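Local coordinates for protein tryptophan synthase alpha chain (Chlamydia trachomatis, PDB 6V82) that pairs with TrpB in an alpha2beta2 tetramer as a catalytically impaired allosteric regulator, in a family that cleaves indoleglycerol phosphate to indole and glyceraldehyde 3-phosphate, at residues T25-I29 / T75-I79; G170-P176 / L200-R206; C209-A215 / T249-G253; L109-K113 / D140-L146; K3-V7 / Q88-I93. The contacts are given in a common frame with arbitrary orientation. Numbering follows the deposited sequence.

Contact 1 (T25-I29 / T75-I79). With SO4 (sulfate ion), chain E.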
# COMPACT_ATOMS: atom_id res chain seq x y z
N THR A 25 -15.25 20.66 43.60
CA THR A 25 -16.54 20.91 44.25
C THR A 25 -16.59 22.29 44.90
O THR A 25 -17.49 23.09 44.63
CB THR A 25 -16.83 19.82 45.29
OG1 THR A 25 -16.96 18.56 44.62
CG2 THR A 25 -18.12 20.12 46.07
N SER A 26 -15.62 22.58 45.78
CA SER A 26 -15.60 23.87 46.47
C SER A 26 -15.59 25.02 45.48
O SER A 26 -16.37 25.98 45.62
CB SER A 26 -14.38 23.96 47.38
OG SER A 26 -14.40 22.93 48.35
N TYR A 27 -14.71 24.95 44.48
CA TYR A 27 -14.60 26.05 43.54
C TYR A 27 -15.91 26.28 42.80
O TYR A 27 -16.34 27.42 42.62
CB TYR A 27 -13.47 25.80 42.54
CG TYR A 27 -13.33 26.95 41.59
CD1 TYR A 27 -12.59 28.07 41.94
CD2 TYR A 27 -13.99 26.95 40.37
CE1 TYR A 27 -12.48 29.14 41.09
CE2 TYR A 27 -13.90 28.01 39.52
CZ TYR A 27 -13.15 29.11 39.88
OH TYR A 27 -13.05 30.17 39.02
N THR A 28 -16.57 25.19 42.37
CA THR A 28 -17.83 25.35 41.65
C THR A 28 -18.84 26.08 42.51
O THR A 28 -19.58 26.94 42.02
CB THR A 28 -18.38 23.98 41.23
OG1 THR A 28 -17.42 23.28 40.45
CG2 THR A 28 -19.63 24.17 40.41
N ILE A 29 -18.87 25.77 43.81
CA ILE A 29 -19.80 26.43 44.72
C ILE A 29 -19.42 27.89 44.87
O ILE A 29 -20.29 28.77 44.86
CB ILE A 29 -19.82 25.71 46.08
CG1 ILE A 29 -20.37 24.29 45.92
CG2 ILE A 29 -20.64 26.51 47.08
CD1 ILE A 29 -20.13 23.42 47.13
N THR A 75 -20.88 13.97 43.56
CA THR A 75 -20.38 15.28 43.95
C THR A 75 -21.17 16.40 43.29
O THR A 75 -21.16 17.53 43.78
CB THR A 75 -18.89 15.46 43.62
OG1 THR A 75 -18.71 15.54 42.20
CG2 THR A 75 -18.06 14.33 44.19
N LEU A 76 -21.86 16.11 42.18
CA LEU A 76 -22.79 17.07 41.62
C LEU A 76 -23.90 17.41 42.62
O LEU A 76 -24.27 18.58 42.77
CB LEU A 76 -23.38 16.52 40.32
CG LEU A 76 -24.51 17.32 39.66
CD1 LEU A 76 -24.03 18.66 39.10
CD2 LEU A 76 -25.15 16.50 38.57
N LEU A 77 -24.40 16.40 43.34
CA LEU A 77 -25.35 16.65 44.42
C LEU A 77 -24.72 17.51 45.51
O LEU A 77 -25.37 18.43 46.02
CB LEU A 77 -25.86 15.33 45.01
CG LEU A 77 -26.72 14.49 44.06
CD1 LEU A 77 -27.19 13.23 44.77
CD2 LEU A 77 -27.91 15.28 43.55
N GLU A 78 -23.47 17.23 45.88
CA GLU A 78 -22.77 18.09 46.84
C GLU A 78 -22.72 19.53 46.36
O GLU A 78 -22.88 20.46 47.15
CB GLU A 78 -21.34 17.63 47.05
CG GLU A 78 -21.10 16.41 47.84
CD GLU A 78 -19.62 16.24 48.10
OE1 GLU A 78 -18.98 17.23 48.56
OE2 GLU A 78 -19.09 15.15 47.79
N ILE A 79 -22.42 19.72 45.07
CA ILE A 79 -22.31 21.06 44.51
C ILE A 79 -23.64 21.78 44.61
O ILE A 79 -23.71 22.93 45.07
CB ILE A 79 -21.83 20.99 43.05
CG1 ILE A 79 -20.35 20.62 43.01
CG2 ILE A 79 -22.10 22.32 42.35
CD1 ILE A 79 -19.88 20.29 41.64
S SO4 E . -12.82 19.92 46.44
O1 SO4 E . -11.38 19.69 46.54
O2 SO4 E . -13.06 21.32 46.11
O3 SO4 E . -13.47 19.59 47.71
O4 SO4 E . -13.38 19.07 45.37
O HOH W 1 -16.87 17.68 41.92
O HOH W 2 -16.39 16.57 46.47
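Segments 25-29 and 75-79 are both helical; their axes pass 9.6 Å apart at closest and their N-to-C directions differ by 34°, so the two helices run roughly the same way. The backbones come nearest at Thr25 and Ile79, whose CA atoms are 5.8 Å apart. Ile79 fills the space between the helices: its CG2 meets Thr28 CG2 at 3.6 Å, its CG1 meets Thr25 CG2 at 3.8 Å, and Ile29 CG1 lies 3.7 Å from Ile79 O. The hydroxyl of Thr28 turns to the chain just before it, bonding with Gly24 and Gly21, which leaves its methyl for this contact. Towards solvent the chemistry becomes polar and indirect. Water 1 joins Thr25 OG1 and Thr75 OG1, 2.8 Å from each, while water 2 sits 2.8 Å from Thr25 OG1 and donates weakly to Glu78 OE2 at 3.3 Å. A sulfate, probably from the crystallisation liquor, takes up the exposed amides of the first helical turn, with Thr25 N 3.0 Å from O4 and Ser26 N 2.9 Å from O2. Near-parallel neighbouring helices of this kind form the outer layer of a TIM barrel, here following its successive strands 13-19 and 42-46.

Contact 2 (G170-P176 / L200-R206)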
# COMPACT_ATOMS: atom_id res chain seq x y z
N GLY A 170 -41.52 25.68 32.61
CA GLY A 170 -40.59 26.73 32.97
C GLY A 170 -40.39 27.79 31.90
O GLY A 170 -40.97 28.88 31.97
N PHE A 171 -39.53 27.49 30.92
CA PHE A 171 -39.31 28.37 29.78
C PHE A 171 -38.74 27.53 28.65
O PHE A 171 -38.29 26.41 28.86
CB PHE A 171 -38.37 29.53 30.13
CG PHE A 171 -36.96 29.10 30.38
CD1 PHE A 171 -36.00 29.20 29.39
CD2 PHE A 171 -36.60 28.57 31.62
CE1 PHE A 171 -34.69 28.79 29.62
CE2 PHE A 171 -35.29 28.16 31.85
CZ PHE A 171 -34.34 28.28 30.85
N LEU A 172 -38.79 28.10 27.45
CA LEU A 172 -38.28 27.45 26.24
C LEU A 172 -37.07 28.21 25.72
O LEU A 172 -37.10 29.44 25.62
CB LEU A 172 -39.34 27.41 25.14
CG LEU A 172 -40.25 26.19 25.13
CD1 LEU A 172 -41.34 26.41 24.11
CD2 LEU A 172 -39.44 24.95 24.81
N TYR A 173 -36.03 27.47 25.40
CA TYR A 173 -34.94 28.04 24.64
C TYR A 173 -35.31 28.07 23.16
O TYR A 173 -35.97 27.17 22.64
CB TYR A 173 -33.67 27.24 24.83
CG TYR A 173 -32.90 27.54 26.08
CD1 TYR A 173 -32.45 28.82 26.35
CD2 TYR A 173 -32.56 26.53 26.97
CE1 TYR A 173 -31.72 29.10 27.48
CE2 TYR A 173 -31.83 26.79 28.10
CZ TYR A 173 -31.41 28.08 28.35
OH TYR A 173 -30.68 28.36 29.49
N TYR A 174 -34.86 29.13 22.49
CA TYR A 174 -35.14 29.34 21.08
C TYR A 174 -33.83 29.61 20.36
O TYR A 174 -33.02 30.42 20.82
CB TYR A 174 -36.10 30.51 20.89
CG TYR A 174 -36.63 30.62 19.50
CD1 TYR A 174 -35.96 31.39 18.55
CD2 TYR A 174 -37.78 29.95 19.12
CE1 TYR A 174 -36.43 31.49 17.27
CE2 TYR A 174 -38.27 30.05 17.83
CZ TYR A 174 -37.58 30.82 16.90
OH TYR A 174 -38.03 30.94 15.61
N ILE A 175 -33.60 28.90 19.25
CA ILE A 175 -32.39 29.09 18.44
C ILE A 175 -32.79 29.70 17.10
O ILE A 175 -33.11 28.95 16.17
CB ILE A 175 -31.64 27.78 18.21
CG1 ILE A 175 -31.74 26.86 19.42
CG2 ILE A 175 -30.19 28.06 17.88
CD1 ILE A 175 -31.19 25.48 19.16
N PRO A 176 -32.78 31.02 16.95
CA PRO A 176 -33.26 31.63 15.71
C PRO A 176 -32.23 31.57 14.59
O PRO A 176 -31.08 31.15 14.78
CB PRO A 176 -33.55 33.08 16.13
CG PRO A 176 -32.63 33.32 17.27
CD PRO A 176 -32.46 32.01 17.99
N LEU A 200 -45.23 30.35 27.58
CA LEU A 200 -44.06 30.19 28.41
C LEU A 200 -43.07 31.26 27.98
O LEU A 200 -43.13 31.72 26.83
CB LEU A 200 -43.41 28.80 28.25
CG LEU A 200 -44.08 27.53 28.79
CD1 LEU A 200 -43.29 26.29 28.35
CD2 LEU A 200 -44.21 27.56 30.31
N PRO A 201 -42.17 31.69 28.86
CA PRO A 201 -41.12 32.61 28.42
C PRO A 201 -40.22 31.94 27.38
O PRO A 201 -39.93 30.74 27.47
CB PRO A 201 -40.35 32.93 29.71
CG PRO A 201 -41.24 32.48 30.83
CD PRO A 201 -42.04 31.35 30.28
N ILE A 202 -39.82 32.71 26.38
CA ILE A 202 -38.96 32.23 25.30
C ILE A 202 -37.63 32.95 25.41
O ILE A 202 -37.59 34.19 25.38
CB ILE A 202 -39.59 32.45 23.92
CG1 ILE A 202 -41.05 31.98 23.92
CG2 ILE A 202 -38.82 31.70 22.87
CD1 ILE A 202 -41.21 30.54 24.26
N VAL A 203 -36.55 32.20 25.56
CA VAL A 203 -35.22 32.77 25.76
C VAL A 203 -34.36 32.45 24.55
O VAL A 203 -34.22 31.29 24.16
CB VAL A 203 -34.57 32.24 27.05
CG1 VAL A 203 -33.14 32.76 27.18
CG2 VAL A 203 -35.41 32.64 28.25
N ASP A 204 -33.78 33.50 23.96
CA ASP A 204 -32.79 33.35 22.90
C ASP A 204 -31.56 32.61 23.44
O ASP A 204 -30.90 33.07 24.37
CB ASP A 204 -32.39 34.73 22.37
CG ASP A 204 -31.68 34.68 21.02
OD1 ASP A 204 -30.89 33.74 20.78
OD2 ASP A 204 -31.91 35.60 20.20
N ARG A 205 -31.26 31.47 22.82
CA ARG A 205 -30.20 30.57 23.24
C ARG A 205 -28.81 31.04 22.83
O ARG A 205 -27.81 30.42 23.21
CB ARG A 205 -30.50 29.18 22.66
CG ARG A 205 -29.54 28.03 23.02
CD ARG A 205 -29.53 27.69 24.49
NE ARG A 205 -28.65 26.55 24.76
CZ ARG A 205 -28.29 26.14 25.98
NH1 ARG A 205 -28.74 26.76 27.07
NH2 ARG A 205 -27.47 25.09 26.11
N ARG A 206 -28.69 32.14 22.08
CA ARG A 206 -27.38 32.53 21.57
C ARG A 206 -26.46 33.01 22.69
O ARG A 206 -26.90 33.56 23.70
CB ARG A 206 -27.52 33.59 20.49
CG ARG A 206 -27.62 35.02 20.98
CD ARG A 206 -27.54 35.98 19.80
NE ARG A 206 -28.83 36.19 19.13
CZ ARG A 206 -29.34 35.42 18.17
NH1 ARG A 206 -30.52 35.73 17.65
NH2 ARG A 206 -28.69 34.36 17.72
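Arg205, Tyr173 and Val203 have the most surface buried in this contact. Arg205 lays its side chain over a face of the Tyr173 ring: CD sits 3.8 Å from the ring centroid as a CH-pi contact, and CZ 4.4 Å from it as a cation-pi contact. Both polar ends go to the same partner, Glu44, which forms a salt bridge with Arg205 and accepts a hydrogen bond from the Tyr173 hydroxyl. Val203 pairs with Tyr173 in parallel register, its CG1 3.9 Å from Tyr173 CE1, while its CG2 packs on Phe171 CD1 at 3.7 Å. Beneath these side chains runs a regular parallel ladder: Leu172 N to Pro201 O (2.9 Å), Val203 N to Leu172 O (2.8 Å), Tyr174 N to Val203 O (2.8 Å) and Arg205 N to Tyr174 O (2.9 Å). Strands 172-175 and 202-205, joined through helix 187-198, make a beta-alpha-beta unit of the TIM barrel, whose inner side here lines the predicted active site around the proton acceptor Glu44.

Contact 3 (C209-A215 / T249-G253)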
# COMPACT_ATOMS: atom_id res chain seq x y z
N CYS A 209 -21.94 37.76 25.39
CA CYS A 209 -20.72 38.01 26.14
C CYS A 209 -20.41 39.49 26.33
O CYS A 209 -19.38 39.81 26.94
CB CYS A 209 -19.53 37.32 25.46
SG CYS A 209 -19.26 37.92 23.80
N ASP A 210 -21.25 40.40 25.85
CA ASP A 210 -21.08 41.82 26.11
C ASP A 210 -22.45 42.44 26.36
O ASP A 210 -23.49 41.91 25.96
CB ASP A 210 -20.38 42.53 24.95
CG ASP A 210 -21.19 42.51 23.68
OD1 ASP A 210 -21.66 43.59 23.27
OD2 ASP A 210 -21.39 41.40 23.13
N LYS A 211 -22.42 43.59 27.06
CA LYS A 211 -23.65 44.25 27.47
C LYS A 211 -24.48 44.68 26.27
O LYS A 211 -25.71 44.55 26.27
CB LYS A 211 -23.32 45.45 28.35
CG LYS A 211 -24.49 45.98 29.15
CD LYS A 211 -24.15 47.34 29.76
CE LYS A 211 -23.88 48.37 28.68
NZ LYS A 211 -23.73 49.75 29.23
N LYS A 212 -23.82 45.19 25.22
CA LYS A 212 -24.52 45.70 24.05
C LYS A 212 -25.41 44.62 23.42
O LYS A 212 -26.57 44.89 23.08
CB LYS A 212 -23.52 46.24 23.02
CG LYS A 212 -23.13 47.70 23.23
CD LYS A 212 -22.18 47.91 24.41
CE LYS A 212 -21.76 49.38 24.51
NZ LYS A 212 -20.60 49.60 25.43
N GLU A 213 -24.89 43.40 23.26
CA GLU A 213 -25.72 42.37 22.64
C GLU A 213 -26.79 41.86 23.58
O GLU A 213 -27.89 41.51 23.13
CB GLU A 213 -24.88 41.21 22.12
CG GLU A 213 -25.61 40.45 20.99
CD GLU A 213 -25.02 39.08 20.65
OE1 GLU A 213 -24.08 38.63 21.35
OE2 GLU A 213 -25.51 38.44 19.69
N ALA A 214 -26.51 41.80 24.89
CA ALA A 214 -27.52 41.36 25.84
C ALA A 214 -28.72 42.30 25.82
O ALA A 214 -29.87 41.86 25.78
CB ALA A 214 -26.94 41.26 27.25
N ALA A 215 -28.46 43.61 25.85
CA ALA A 215 -29.55 44.57 25.73
C ALA A 215 -30.29 44.39 24.42
O ALA A 215 -31.52 44.49 24.37
CB ALA A 215 -29.02 45.99 25.86
N THR A 249 -20.67 43.75 34.50
CA THR A 249 -20.44 44.50 33.27
C THR A 249 -21.26 43.97 32.09
O THR A 249 -21.53 44.73 31.16
CB THR A 249 -18.95 44.50 32.89
OG1 THR A 249 -18.54 43.17 32.59
CG2 THR A 249 -18.09 45.02 34.01
N VAL A 250 -21.68 42.70 32.13
CA VAL A 250 -22.41 42.08 31.02
C VAL A 250 -23.91 42.31 31.13
O VAL A 250 -24.59 42.52 30.13
CB VAL A 250 -22.08 40.58 30.94
CG1 VAL A 250 -23.02 39.88 29.98
CG2 VAL A 250 -20.64 40.39 30.51
N ILE A 251 -24.45 42.27 32.35
CA ILE A 251 -25.88 42.45 32.58
C ILE A 251 -26.25 43.93 32.45
O ILE A 251 -25.71 44.77 33.17
CB ILE A 251 -26.28 41.89 33.95
CG1 ILE A 251 -25.87 40.42 34.05
CG2 ILE A 251 -27.77 42.08 34.19
CD1 ILE A 251 -26.07 39.82 35.42
N PRO A 252 -27.18 44.29 31.55
CA PRO A 252 -27.50 45.70 31.31
C PRO A 252 -28.09 46.39 32.54
O PRO A 252 -28.52 45.76 33.50
CB PRO A 252 -28.53 45.64 30.18
CG PRO A 252 -28.27 44.33 29.50
CD PRO A 252 -27.84 43.40 30.58
N GLY A 253 -28.09 47.73 32.48
CA GLY A 253 -28.68 48.54 33.53
C GLY A 253 -27.83 48.70 34.78
O GLY A 253 -27.94 49.69 35.50
O HOH W 3 -26.56 49.55 30.91
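Van der Waals packing dominates where the start of helix 211-218 meets the end of helix 241-250 and the chain terminus. Pro252 is the main apolar piece: its CG lies 4.0 Å from Ala214 CB and 4.1 Å from Ala215 CB, the small alanines allowing the ring to come close to the helix. Lys211 adds its aliphatic part, with CG 3.7 Å from Pro252 CA. Val250 contributes its CG2, 3.8 Å from Cys209 O. Backbone approaches form a second class. The two segments are nearest at Lys211 and Val250, with CA atoms only 4.3 Å apart, and Lys211 CA makes a CA-H...O contact of 3.3 Å with Val250 O, a carbonyl in the last turn of its helix. Polar links are sparse and indirect: water 3 accepts from Gly253 N at 2.8 Å and, weakly, from Lys211 NZ at 3.3 Å, bridging the two segments at the surface. Within segment 209-215, Asp210 is the N-cap, its OD1 accepting from Glu213 N at 3.2 Å; the capping bond closes the first turn of the helix on which Pro252 packs. Ala214, Val250 and Pro252 also rest on Phe224 of strand 223-226. The arrangement illustrates how the start of one outer helix of a TIM barrel meets the end of another over the last strand, 223-226, with the C-terminal residues against the first helix.

Contact 4 (L109-K113 / D140-L146)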
# COMPACT_ATOMS: atom_id res chain seq x y z
N LEU A 109 -33.21 11.31 40.07
CA LEU A 109 -33.93 12.52 39.70
C LEU A 109 -34.57 13.17 40.92
O LEU A 109 -34.49 14.39 41.10
CB LEU A 109 -34.98 12.21 38.64
CG LEU A 109 -34.44 11.79 37.28
CD1 LEU A 109 -35.59 11.54 36.33
CD2 LEU A 109 -33.46 12.85 36.72
N ARG A 110 -35.20 12.36 41.77
CA ARG A 110 -35.74 12.88 43.03
C ARG A 110 -34.65 13.48 43.89
O ARG A 110 -34.85 14.55 44.49
CB ARG A 110 -36.47 11.77 43.79
CG ARG A 110 -37.85 11.48 43.25
CD ARG A 110 -38.62 10.51 44.12
NE ARG A 110 -38.03 9.18 44.05
CZ ARG A 110 -38.61 8.16 43.45
NH1 ARG A 110 -38.00 6.97 43.42
NH2 ARG A 110 -39.81 8.31 42.89
N ARG A 111 -33.49 12.83 43.97
CA ARG A 111 -32.39 13.39 44.76
C ARG A 111 -31.93 14.73 44.18
O ARG A 111 -31.56 15.63 44.94
CB ARG A 111 -31.24 12.39 44.85
CG ARG A 111 -31.58 11.12 45.65
CD ARG A 111 -30.45 10.07 45.57
NE ARG A 111 -29.32 10.44 46.42
CZ ARG A 111 -28.03 10.28 46.09
NH1 ARG A 111 -27.69 9.75 44.91
NH2 ARG A 111 -27.08 10.66 46.95
N LEU A 112 -31.96 14.88 42.86
CA LEU A 112 -31.61 16.17 42.26
C LEU A 112 -32.60 17.25 42.67
O LEU A 112 -32.20 18.35 43.10
CB LEU A 112 -31.57 16.05 40.74
CG LEU A 112 -30.38 15.39 40.06
CD1 LEU A 112 -30.74 15.14 38.60
CD2 LEU A 112 -29.14 16.28 40.17
N LYS A 113 -33.90 16.97 42.53
CA LYS A 113 -34.93 17.91 42.93
C LYS A 113 -34.77 18.30 44.39
O LYS A 113 -34.82 19.49 44.73
CB LYS A 113 -36.31 17.30 42.69
CG LYS A 113 -37.44 18.10 43.28
CD LYS A 113 -38.42 18.60 42.22
CE LYS A 113 -39.26 19.76 42.73
NZ LYS A 113 -38.38 20.95 42.91
N ASP A 140 -40.46 11.00 33.39
CA ASP A 140 -39.80 10.88 34.68
C ASP A 140 -39.54 12.24 35.32
O ASP A 140 -39.68 12.39 36.54
CB ASP A 140 -38.49 10.10 34.53
CG ASP A 140 -38.70 8.58 34.38
OD1 ASP A 140 -39.86 8.13 34.25
OD2 ASP A 140 -37.69 7.83 34.40
N LEU A 141 -39.15 13.24 34.51
CA LEU A 141 -38.94 14.59 35.03
C LEU A 141 -40.23 15.16 35.60
O LEU A 141 -40.25 15.69 36.72
CB LEU A 141 -38.41 15.52 33.93
CG LEU A 141 -36.96 15.40 33.48
CD1 LEU A 141 -36.63 16.54 32.53
CD2 LEU A 141 -36.02 15.40 34.66
N LEU A 142 -41.31 15.06 34.83
CA LEU A 142 -42.60 15.57 35.28
C LEU A 142 -43.05 14.87 36.54
O LEU A 142 -43.61 15.49 37.45
CB LEU A 142 -43.64 15.42 34.19
CG LEU A 142 -43.46 16.35 33.00
CD1 LEU A 142 -44.62 16.20 32.05
CD2 LEU A 142 -43.35 17.77 33.50
N ALA A 143 -42.80 13.56 36.63
CA ALA A 143 -43.28 12.77 37.76
C ALA A 143 -42.65 13.23 39.07
O ALA A 143 -43.29 13.12 40.13
CB ALA A 143 -43.00 11.29 37.53
N VAL A 144 -41.43 13.76 39.03
CA VAL A 144 -40.75 14.19 40.24
C VAL A 144 -40.78 15.70 40.43
O VAL A 144 -40.23 16.20 41.42
CB VAL A 144 -39.29 13.68 40.28
CG1 VAL A 144 -39.25 12.19 39.96
CG2 VAL A 144 -38.43 14.46 39.32
N GLY A 145 -41.40 16.45 39.51
CA GLY A 145 -41.53 17.89 39.67
C GLY A 145 -40.40 18.73 39.11
O GLY A 145 -40.30 19.91 39.45
N LEU A 146 -39.55 18.16 38.27
CA LEU A 146 -38.53 18.93 37.58
C LEU A 146 -39.11 19.45 36.27
O LEU A 146 -39.92 18.78 35.62
CB LEU A 146 -37.29 18.09 37.31
CG LEU A 146 -36.53 17.57 38.52
CD1 LEU A 146 -35.57 16.46 38.12
CD2 LEU A 146 -35.78 18.71 39.19
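Leu109 is the largest bump, pushed from its helix into a hollow made by three residues of one helix and a fourth beyond its end: CD1 lies 3.7 Å from Asp140 CB, CD2 4.2 Å from Leu141 CD2, and CB 4.2 Å from Val144 CG2 and 4.3 Å from Leu146 CD1. Val144 returns the gesture, dropping into the groove bounded by Leu109, Arg110 and Lys113, with its CG1 3.6 Å from Arg110 CG. The axes of the two short segments pass 9.9 Å apart and cross at -48°, and the two elements, helices 106-115 and 136-144, are consecutive members of the outer helical layer of a TIM barrel. Beyond the end of the second helix the relief changes. A Schellman motif ends it at Gly145, whose positive phi and lack of side chain leave a shallow trough; a CB there would crowd Lys113 CE. The lysine chain fills this trough, CD 3.1 Å from Val144 O and CE 3.4 Å from Gly145 O, while Leu146 CD2 tucks beneath it, 3.8 Å from Lys113 CB.

Contact 5 (K3-V7 / Q88-I93)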
# COMPACT_ATOMS: atom_id res chain seq x y z
N LYS A 3 -40.75 27.53 40.51
CA LYS A 3 -39.67 28.43 40.89
C LYS A 3 -39.08 29.14 39.70
O LYS A 3 -38.70 30.32 39.80
CB LYS A 3 -38.57 27.66 41.63
CG LYS A 3 -37.46 28.54 42.19
CD LYS A 3 -36.68 27.86 43.32
CE LYS A 3 -37.38 28.03 44.66
NZ LYS A 3 -36.63 27.35 45.76
N LEU A 4 -39.00 28.45 38.56
CA LEU A 4 -38.71 29.12 37.30
C LEU A 4 -39.83 30.06 36.91
O LEU A 4 -39.58 31.20 36.49
CB LEU A 4 -38.47 28.10 36.20
CG LEU A 4 -37.07 27.48 36.23
CD1 LEU A 4 -37.08 26.18 35.45
CD2 LEU A 4 -36.05 28.47 35.67
N THR A 5 -41.08 29.61 37.02
CA THR A 5 -42.21 30.46 36.66
C THR A 5 -42.23 31.72 37.52
O THR A 5 -42.56 32.81 37.03
CB THR A 5 -43.53 29.69 36.79
OG1 THR A 5 -43.86 29.52 38.18
CG2 THR A 5 -43.40 28.32 36.13
N GLN A 6 -41.87 31.60 38.80
CA GLN A 6 -41.80 32.78 39.66
C GLN A 6 -40.77 33.77 39.14
O GLN A 6 -41.05 34.97 39.02
CB GLN A 6 -41.47 32.38 41.10
CG GLN A 6 -42.68 32.03 41.96
CD GLN A 6 -43.63 33.21 42.18
OE1 GLN A 6 -44.72 33.26 41.61
NE2 GLN A 6 -43.21 34.16 43.01
N VAL A 7 -39.57 33.30 38.79
CA VAL A 7 -38.49 34.22 38.47
C VAL A 7 -38.77 34.99 37.19
O VAL A 7 -38.30 36.12 37.02
CB VAL A 7 -37.13 33.48 38.41
CG1 VAL A 7 -37.00 32.67 37.14
CG2 VAL A 7 -35.99 34.47 38.53
N GLN A 88 -31.46 29.96 48.23
CA GLN A 88 -32.54 29.03 47.94
C GLN A 88 -33.66 29.66 47.09
O GLN A 88 -34.76 29.11 47.01
CB GLN A 88 -33.09 28.47 49.25
CG GLN A 88 -32.14 27.45 49.88
CD GLN A 88 -32.44 27.16 51.35
OE1 GLN A 88 -33.58 26.92 51.73
NE2 GLN A 88 -31.39 27.19 52.19
N GLU A 89 -33.38 30.78 46.43
CA GLU A 89 -34.31 31.47 45.54
C GLU A 89 -33.95 31.33 44.07
O GLU A 89 -34.83 31.09 43.24
CB GLU A 89 -34.36 32.96 45.90
CG GLU A 89 -35.73 33.61 45.93
CD GLU A 89 -35.71 35.00 46.60
OE1 GLU A 89 -36.42 35.20 47.63
OE2 GLU A 89 -34.96 35.88 46.11
N VAL A 90 -32.67 31.48 43.73
CA VAL A 90 -32.16 31.42 42.36
C VAL A 90 -32.46 30.07 41.73
O VAL A 90 -32.03 29.03 42.25
CB VAL A 90 -30.65 31.70 42.34
CG1 VAL A 90 -30.10 31.44 40.97
CG2 VAL A 90 -30.38 33.14 42.76
N PRO A 91 -33.18 30.04 40.61
CA PRO A 91 -33.42 28.77 39.91
C PRO A 91 -32.13 28.14 39.41
O PRO A 91 -31.20 28.84 38.99
CB PRO A 91 -34.31 29.19 38.73
CG PRO A 91 -34.97 30.44 39.20
CD PRO A 91 -33.97 31.15 40.06
N LEU A 92 -32.07 26.80 39.47
CA LEU A 92 -30.94 26.02 38.96
C LEU A 92 -31.41 25.11 37.84
O LEU A 92 -32.30 24.27 38.05
CB LEU A 92 -30.29 25.18 40.07
CG LEU A 92 -29.72 25.96 41.25
CD1 LEU A 92 -29.22 25.02 42.33
CD2 LEU A 92 -28.61 26.85 40.77
N ILE A 93 -30.82 25.28 36.66
CA ILE A 93 -31.04 24.41 35.51
C ILE A 93 -29.88 23.43 35.44
O ILE A 93 -28.72 23.84 35.35
CB ILE A 93 -31.12 25.21 34.19
CG1 ILE A 93 -32.13 26.35 34.28
CG2 ILE A 93 -31.47 24.29 33.05
CD1 ILE A 93 -33.47 25.92 34.83
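Pro91 is the apolar centre of this contact, with its ring turned to the short N-terminal helix 4-7. Leu4 CD2 approaches Pro91 CB at 3.6 Å and Val7 CG1 approaches Pro91 CG at 3.7 Å, so residues one helical turn apart grip the same proline. Deeper in, Leu4 CD1 meets Ile93 CD1 at 3.7 Å, carrying the apolar patch on to the first residues of strand 92-96. Moving outward, the alkyl part of Lys3 extends the cover: its CG is 4.3 Å from Pro91 CG, and its CD is 3.7 Å from Glu89 O. The edge closes with the one direct polar link, a hydrogen bond from Lys3 NZ to Gln88 O of 2.9 Å; the Gln88 amide itself turns to Arg84. Helix 4-7 thus lies across the N-terminal ends of the barrel strands, as in other TrpA chains, in which a leading helix closes the bottom of the TIM barrel. Leu4 also packs on Phe171 and on Asp147 and Ile149 of strand 147-153, Val7 on Ile42 of strand 42-46, and Ile93, bonded through its backbone to strand 42-46, has its side chain about 4 Å from that of the predicted proton acceptor Glu44.

How the contacts relate
One barrel supplies a graded set of interfaces. Contacts 2 and 5 lie nearest the chain centre, reach the same sheet and touch, Leu4 CD2 lying 3.9 Å from Phe171 CE2; the first is built on backbone hydrogen bonds between strands, the second on a helix closing strand ends. Contacts 1, 3 and 4 are peripheral, each joining neighbouring helices through apolar side chains, with waters bridging the rims of 1 and 3. Contacts 1 and 4 meet through Leu77, which packs on Arg111 and Leu112, so helices 25-37, 73-84, 106-115 and 136-144 form a continuous run in the outer layer. Contact 3 follows contact 2 along the chain, meeting it where Arg206 packs on Glu213.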